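Lmo0651 protein (Listeria monocytogenes serovar 1/2a, PDB 6EP3) controls the expression of the Listeria monocytogenes Agr system as a DNA-binding transcriptional activator of the GntR family and mediates virulence. Local coordinates at the interface of chains A and B. Sequence-based numbering; all coordinates share one arbitrary frame. Chains: chain A/B, Lmo0651 protein.

The interface of chains A and B. Residues chain A 86, 89-90, 152; chain B 86, 89-90, 152, 156.
A:Phe90 meets B:Phe90 in an apolar patch of the two-fold symmetric, helix-to-helix interface between the FCD domains, which joins two copies of this GntR-family regulator into the deposited dimer. Helix 77-101 and helix 147-163 of each chain supply the side chains, and the pairing is a compact example of how a symmetric core can be built from identical residues. The two phenyl rings pack edge-to-face, their planes turned 75° apart. Contact is made through the far rims, where A:Phe90 CZ lies 3.5 Å from B:Phe90 CZ. In both copies CG stands anti to the carbonyl carbon (chi1 -85° in A:Phe90), which turns the ring towards its twin. Each ring also receives a threonine methyl of the other chain at its edge and in its plane: A:Thr86 CG2 sits 3.7 Å from B:Phe90 CE1, and B:Thr86 CG2 mirrors this contact at A:Phe90 CE1. The threonines meet the rings through their methyl branches, which probably help to fix how the rings are turned. Symmetry relaxes at Ile89. B:Ile89 places CG1 between its backbone N and carbonyl carbon (chi1 73°), whereas A:Ile89 turns CG1 anti to its carbonyl carbon. The extended B:Ile89 chain thereby brings CD1 within 3.5 Å of A:Phe90 CD1, crossing that side chain at about a right angle. B:Ile89 CD1 also lies 4.0 Å from A:Ile89 CG2. Beside the aromatic pair, A:Ile152 and B:Ile152 exchange branches, with CD1 of each packed against CG2 of the other; the separation of A:Ile152 CD1 from B:Ile152 CG2 is 3.7 Å. B:Ile156 extends this aliphatic patch at its margin. Interlocked methyls and rings of this kind bury apolar surface from both subunits, and the patch probably helps to keep the two chains paired, and so their winged helix-turn-helix domains together for binding DNA.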
ATOM      1  N   THR A  86       5.323   7.329   6.078  1.00 46.71           N
ATOM      2  CA  THR A  86       5.434   6.225   5.124  1.00 49.62           C
ATOM      3  C   THR A  86       6.070   6.688   3.811  1.00 50.82           C
ATOM      4  O   THR A  86       7.000   6.050   3.288  1.00 52.02           O
ATOM      5  CB  THR A  86       4.058   5.610   4.879  1.00 53.75           C
ATOM      6  OG1 THR A  86       3.537   5.103   6.115  1.00 59.99           O
ATOM      7  CG2 THR A  86       4.144   4.477   3.867  1.00 48.32           C
ATOM      8  N   ILE A  89       9.801   7.322   4.282  1.00 49.90           N
ATOM      9  CA  ILE A  89      10.533   6.060   4.376  1.00 53.88           C
ATOM     10  C   ILE A  89      10.800   5.511   2.979  1.00 50.19           C
ATOM     11  O   ILE A  89      11.931   5.124   2.642  1.00 53.84           O
ATOM     12  CB  ILE A  89       9.745   5.053   5.239  1.00 57.42           C
ATOM     13  CG1 ILE A  89       9.839   5.415   6.721  1.00 53.64           C
ATOM     14  CG2 ILE A  89      10.219   3.626   4.997  1.00 54.46           C
ATOM     15  CD1 ILE A  89       8.681   4.867   7.539  1.00 66.84           C
ATOM     16  N   PHE A  90       9.769   5.519   2.129  1.00 40.75           N
ATOM     17  CA  PHE A  90       9.946   5.051   0.755  1.00 49.12           C
ATOM     18  C   PHE A  90      10.974   5.895   0.002  1.00 46.68           C
ATOM     19  O   PHE A  90      11.845   5.356  -0.689  1.00 53.57           O
ATOM     20  CB  PHE A  90       8.606   5.066   0.023  1.00 52.25           C
ATOM     21  CG  PHE A  90       7.795   3.829   0.235  1.00 55.22           C
ATOM     22  CD1 PHE A  90       8.365   2.578   0.101  1.00 64.42           C
ATOM     23  CD2 PHE A  90       6.463   3.919   0.603  1.00 61.09           C
ATOM     24  CE1 PHE A  90       7.616   1.437   0.313  1.00 72.03           C
ATOM     25  CE2 PHE A  90       5.707   2.782   0.813  1.00 64.26           C
ATOM     26  CZ  PHE A  90       6.283   1.539   0.670  1.00 69.79           C
ATOM     27  N   ILE A 152       1.818   1.898  -4.183  1.00 50.79           N
ATOM     28  CA  ILE A 152       1.430   2.146  -2.797  1.00 51.28           C
ATOM     29  C   ILE A 152       1.359   3.645  -2.524  1.00 48.68           C
ATOM     30  O   ILE A 152       0.354   4.163  -2.011  1.00 55.05           O
ATOM     31  CB  ILE A 152       2.415   1.442  -1.846  1.00 48.66           C
ATOM     32  CG1 ILE A 152       2.166  -0.072  -1.857  1.00 49.50           C
ATOM     33  CG2 ILE A 152       2.350   2.046  -0.452  1.00 47.34           C
ATOM     34  CD1 ILE A 152       3.328  -0.896  -1.335  1.00 37.08           C
TER
ATOM     35  N   THR B  86      10.440  -3.932   0.493  1.00 46.00           N
ATOM     36  CA  THR B  86       9.413  -3.058   1.057  1.00 57.10           C
ATOM     37  C   THR B  86       9.102  -3.445   2.499  1.00 56.16           C
ATOM     38  O   THR B  86       9.076  -2.591   3.404  1.00 51.87           O
ATOM     39  CB  THR B  86       8.153  -3.102   0.192  1.00 56.84           C
ATOM     40  OG1 THR B  86       8.461  -2.626  -1.127  1.00 57.77           O
ATOM     41  CG2 THR B  86       7.049  -2.250   0.805  1.00 41.25           C
ATOM     42  N   ILE B  89      12.120  -2.396   4.849  1.00 59.24           N
ATOM     43  CA  ILE B  89      12.175  -0.978   5.187  1.00 51.05           C
ATOM     44  C   ILE B  89      11.089  -0.645   6.204  1.00 52.98           C
ATOM     45  O   ILE B  89      11.335   0.085   7.176  1.00 57.42           O
ATOM     46  CB  ILE B  89      12.126  -0.082   3.930  1.00 50.93           C
ATOM     47  CG1 ILE B  89      10.746  -0.034   3.287  1.00 51.64           C
ATOM     48  CG2 ILE B  89      13.171  -0.530   2.916  1.00 50.73           C
ATOM     49  CD1 ILE B  89      10.682   0.897   2.110  1.00 55.14           C
ATOM     50  N   PHE B  90       9.882  -1.200   6.023  1.00 45.98           N
ATOM     51  CA  PHE B  90       8.824  -0.958   7.005  1.00 53.58           C
ATOM     52  C   PHE B  90       9.209  -1.472   8.396  1.00 55.68           C
ATOM     53  O   PHE B  90       9.011  -0.775   9.400  1.00 53.00           O
ATOM     54  CB  PHE B  90       7.518  -1.598   6.541  1.00 60.79           C
ATOM     55  CG  PHE B  90       6.716  -0.726   5.624  1.00 70.27           C
ATOM     56  CD1 PHE B  90       6.506   0.609   5.926  1.00 80.92           C
ATOM     57  CD2 PHE B  90       6.174  -1.238   4.458  1.00 73.77           C
ATOM     58  CE1 PHE B  90       5.771   1.417   5.080  1.00 84.17           C
ATOM     59  CE2 PHE B  90       5.436  -0.436   3.610  1.00 80.67           C
ATOM     60  CZ  PHE B  90       5.235   0.894   3.921  1.00 84.78           C
ATOM     61  N   ILE B 152      -0.833  -2.048   4.356  1.00 44.84           N
ATOM     62  CA  ILE B 152       0.002  -2.195   3.165  1.00 48.34           C
ATOM     63  C   ILE B 152       0.736  -3.530   3.194  1.00 51.59           C
ATOM     64  O   ILE B 152       0.741  -4.288   2.212  1.00 60.26           O
ATOM     65  CB  ILE B 152       0.985  -1.014   3.058  1.00 52.82           C
ATOM     66  CG1 ILE B 152       0.251   0.262   2.642  1.00 48.55           C
ATOM     67  CG2 ILE B 152       2.125  -1.338   2.103  1.00 54.32           C
ATOM     68  CD1 ILE B 152       1.032   1.526   2.944  1.00 41.26           C
ATOM     69  N   ILE B 156       0.646  -6.895   0.785  1.00 49.41           N
ATOM     70  CA  ILE B 156       1.848  -7.538   0.253  1.00 47.31           C
ATOM     71  C   ILE B 156       1.863  -9.024   0.595  1.00 60.96           C
ATOM     72  O   ILE B 156       2.199  -9.870  -0.246  1.00 61.98           O
ATOM     73  CB  ILE B 156       3.110  -6.841   0.785  1.00 48.13           C
ATOM     74  CG1 ILE B 156       3.285  -5.467   0.142  1.00 39.80           C
ATOM     75  CG2 ILE B 156       4.333  -7.718   0.554  1.00 40.45           C
ATOM     76  CD1 ILE B 156       4.510  -4.749   0.643  1.00 35.51           C
TER